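Local structure of E3 SUMO-protein ligase SIZ2 (Saccharomyces cerevisiae, 6U75) at residues N83-E88 and T107-V112. The protein acts as a SUMO E3 ligase of the PIAS family, promoting attachment of SUMO to target proteins, and binds zinc and double-stranded DNA. Residues are numbered along the deposited sequence; the frame is centred on the assembly and turned at random.
Sequences NGTKLE and TPYLKV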
ATOM      1  N   ASN A  83      22.839  -2.457  12.697  1.00 44.47           N
ATOM      2  CA  ASN A  83      23.424  -2.627  14.027  1.00 46.47           C
ATOM      3  C   ASN A  83      23.511  -4.103  14.408  1.00 40.06           C
ATOM      4  O   ASN A  83      23.197  -4.494  15.533  1.00 43.48           O
ATOM      5  CB  ASN A  83      22.637  -1.837  15.075  1.00 43.82           C
ATOM      6  CG  ASN A  83      22.730  -0.338  14.865  1.00 52.45           C
ATOM      7  OD1 ASN A  83      23.787   0.186  14.510  1.00 50.22           O
ATOM      8  ND2 ASN A  83      21.622   0.361  15.081  1.00 43.06           N
ATOM      9  N   GLY A  84      23.943  -4.934  13.458  1.00 48.30           N
ATOM     10  CA  GLY A  84      24.127  -6.349  13.694  1.00 47.68           C
ATOM     11  C   GLY A  84      22.884  -7.198  13.548  1.00 50.36           C
ATOM     12  O   GLY A  84      23.001  -8.398  13.273  1.00 47.32           O
ATOM     13  N   THR A  85      21.698  -6.621  13.721  1.00 44.08           N
ATOM     14  CA  THR A  85      20.449  -7.363  13.623  1.00 36.37           C
ATOM     15  C   THR A  85      19.947  -7.344  12.186  1.00 48.30           C
ATOM     16  O   THR A  85      19.789  -6.274  11.590  1.00 51.22           O
ATOM     17  CB  THR A  85      19.397  -6.763  14.558  1.00 43.73           C
ATOM     18  OG1 THR A  85      19.830  -6.889  15.918  1.00 60.50           O
ATOM     19  CG2 THR A  85      18.056  -7.465  14.385  1.00 34.96           C
ATOM     20  N   LYS A  86      19.700  -8.528  11.631  1.00 40.96           N
ATOM     21  CA  LYS A  86      19.129  -8.614  10.296  1.00 40.41           C
ATOM     22  C   LYS A  86      17.695  -8.101  10.304  1.00 43.11           C
ATOM     23  O   LYS A  86      16.953  -8.276  11.275  1.00 54.32           O
ATOM     24  CB  LYS A  86      19.164 -10.054   9.784  1.00 38.19           C
ATOM     25  CG  LYS A  86      18.539 -10.237   8.403  1.00 44.60           C
ATOM     26  CD  LYS A  86      18.552 -11.692   7.957  1.00 56.95           C
ATOM     27  CE  LYS A  86      17.764 -11.876   6.666  1.00 53.20           C
ATOM     28  NZ  LYS A  86      17.647 -13.306   6.266  1.00 52.12           N
ATOM     29  N   LEU A  87      17.309  -7.459   9.206  1.00 49.84           N
ATOM     30  CA  LEU A  87      15.954  -6.948   9.042  1.00 54.72           C
ATOM     31  C   LEU A  87      15.110  -8.001   8.335  1.00 58.96           C
ATOM     32  O   LEU A  87      15.362  -8.328   7.169  1.00 46.87           O
ATOM     33  CB  LEU A  87      15.957  -5.642   8.255  1.00 50.96           C
ATOM     34  CG  LEU A  87      16.689  -4.469   8.909  1.00 50.90           C
ATOM     35  CD1 LEU A  87      16.692  -3.265   7.985  1.00 50.21           C
ATOM     36  CD2 LEU A  87      16.058  -4.115  10.247  1.00 42.25           C
ATOM     37  N   GLU A  88      14.111  -8.527   9.039  1.00 54.99           N
ATOM     38  CA  GLU A  88      13.204  -9.515   8.471  1.00 66.70           C
ATOM     39  C   GLU A  88      12.115  -8.890   7.609  1.00 60.73           C
ATOM     40  O   GLU A  88      11.287  -9.625   7.057  1.00 68.21           O
ATOM     41  CB  GLU A  88      12.558 -10.340   9.589  1.00 63.75           C
ATOM     42  CG  GLU A  88      13.544 -11.130  10.442  1.00 59.68           C
ATOM     43  CD  GLU A  88      14.299 -12.182   9.648  1.00 64.63           C
ATOM     44  OE1 GLU A  88      15.430 -12.532  10.049  1.00 54.43           O
ATOM     45  OE2 GLU A  88      13.766 -12.658   8.623  1.00 61.36           O
ATOM     46  N   THR A 107      13.325   1.511  13.565  1.00 39.95           N
ATOM     47  CA  THR A 107      13.085   2.127  14.869  1.00 37.52           C
ATOM     48  C   THR A 107      13.544   1.262  16.036  1.00 41.69           C
ATOM     49  O   THR A 107      14.281   1.772  16.897  1.00 36.81           O
ATOM     50  CB  THR A 107      11.598   2.471  15.003  1.00 41.45           C
ATOM     51  OG1 THR A 107      11.146   3.136  13.816  1.00 47.86           O
ATOM     52  CG2 THR A 107      11.366   3.379  16.204  1.00 44.44           C
ATOM     53  N   PRO A 108      13.161  -0.015  16.140  1.00 51.96           N
ATOM     54  CA  PRO A 108      13.479  -0.770  17.365  1.00 51.07           C
ATOM     55  C   PRO A 108      14.955  -1.090  17.531  1.00 45.87           C
ATOM     56  O   PRO A 108      15.382  -1.370  18.658  1.00 44.63           O
ATOM     57  CB  PRO A 108      12.647  -2.049  17.214  1.00 42.49           C
ATOM     58  CG  PRO A 108      12.494  -2.222  15.750  1.00 46.07           C
ATOM     59  CD  PRO A 108      12.421  -0.837  15.166  1.00 49.00           C
ATOM     60  N   TYR A 109      15.745  -1.058  16.459  1.00 41.71           N
ATOM     61  CA  TYR A 109      17.152  -1.430  16.517  1.00 42.03           C
ATOM     62  C   TYR A 109      18.075  -0.216  16.537  1.00 39.65           C
ATOM     63  O   TYR A 109      19.280  -0.357  16.304  1.00 45.23           O
ATOM     64  CB  TYR A 109      17.492  -2.342  15.339  1.00 38.05           C
ATOM     65  CG  TYR A 109      16.419  -3.372  15.062  1.00 42.61           C
ATOM     66  CD1 TYR A 109      16.164  -4.399  15.962  1.00 53.24           C
ATOM     67  CD2 TYR A 109      15.654  -3.313  13.905  1.00 42.99           C
ATOM     68  CE1 TYR A 109      15.180  -5.339  15.716  1.00 52.39           C
ATOM     69  CE2 TYR A 109      14.669  -4.248  13.650  1.00 51.40           C
ATOM     70  CZ  TYR A 109      14.436  -5.257  14.559  1.00 55.21           C
ATOM     71  OH  TYR A 109      13.457  -6.190  14.307  1.00 71.83           O
ATOM     72  N   LEU A 110      17.537   0.967  16.820  1.00 44.14           N
ATOM     73  CA  LEU A 110      18.339   2.179  16.872  1.00 37.66           C
ATOM     74  C   LEU A 110      19.152   2.239  18.159  1.00 32.12           C
ATOM     75  O   LEU A 110      18.718   1.775  19.217  1.00 48.41           O
ATOM     76  CB  LEU A 110      17.447   3.418  16.779  1.00 39.91           C
ATOM     77  CG  LEU A 110      17.502   4.234  15.486  1.00 47.59           C
ATOM     78  CD1 LEU A 110      16.519   5.390  15.563  1.00 32.94           C
ATOM     79  CD2 LEU A 110      18.908   4.746  15.216  1.00 50.50           C
ATOM     80  N   LYS A 111      20.340   2.825  18.058  1.00 36.27           N
ATOM     81  CA  LYS A 111      21.206   3.050  19.203  1.00 51.54           C
ATOM     82  C   LYS A 111      21.020   4.468  19.733  1.00 47.14           C
ATOM     83  O   LYS A 111      20.437   5.335  19.078  1.00 43.85           O
ATOM     84  CB  LYS A 111      22.672   2.805  18.826  1.00 43.26           C
ATOM     85  CG  LYS A 111      22.961   1.394  18.326  1.00 60.52           C
ATOM     86  CD  LYS A 111      22.717   0.345  19.408  1.00 71.02           C
ATOM     87  CE  LYS A 111      21.960  -0.859  18.866  1.00 60.30           C
ATOM     88  NZ  LYS A 111      21.325  -1.650  19.956  1.00 66.61           N
ATOM     89  N   VAL A 112      21.523   4.696  20.943  1.00 38.26           N
ATOM     90  CA  VAL A 112      21.413   6.001  21.592  1.00 51.28           C
ATOM     91  C   VAL A 112      22.040   7.058  20.690  1.00 48.64           C
ATOM     92  O   VAL A 112      22.857   6.725  19.819  1.00 53.85           O
ATOM     93  CB  VAL A 112      22.068   5.995  22.983  1.00 53.47           C
ATOM     94  CG1 VAL A 112      21.230   5.178  23.959  1.00 49.81           C
ATOM     95  CG2 VAL A 112      23.490   5.456  22.912  1.00 64.11           C
TER
HETATM   96  O   HOH W   1      13.391  -7.375  11.439  1.00 49.00           O
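Y109 projects from the 107-112 loop toward the 83-88 segment, with T85 and L87 meeting different parts of its ring. The T85 methyl sits over one face: CG2, anti to the backbone N, lies 4.1 Å from the Y109 ring centroid, a CH-pi contact displaced toward CE1 and CD1. P108 CG lies over the opposite face, likewise toward the rim. L87 runs past the ring in the reverse direction and meets the far flank obliquely, its CD2 3.7 Å from Y109 CE2. At the ring's tip, one water joins Y109 OH to the backbone N of E88. Beside the aromatic, N83 turns its amide to the loop backbone, and ND2 donates to Y109 O over 2.7 Å, nearly in the amide plane and with an N-H...O angle of 157°. Its OD1 accepts from H118 N, while K111, bent at chi2 and chi3, lays CG against the amide. An alanine at N83 lacks the ND2 bond to Y109 O and the OD1 bond to H118 N, and would probably leave the loop less firmly held. Within the PINIT domain, N83-G84 forms the type I' turn of the beta hairpin joining strands 79-82 and 85-86, which packs on the loop leading to strand 117-123.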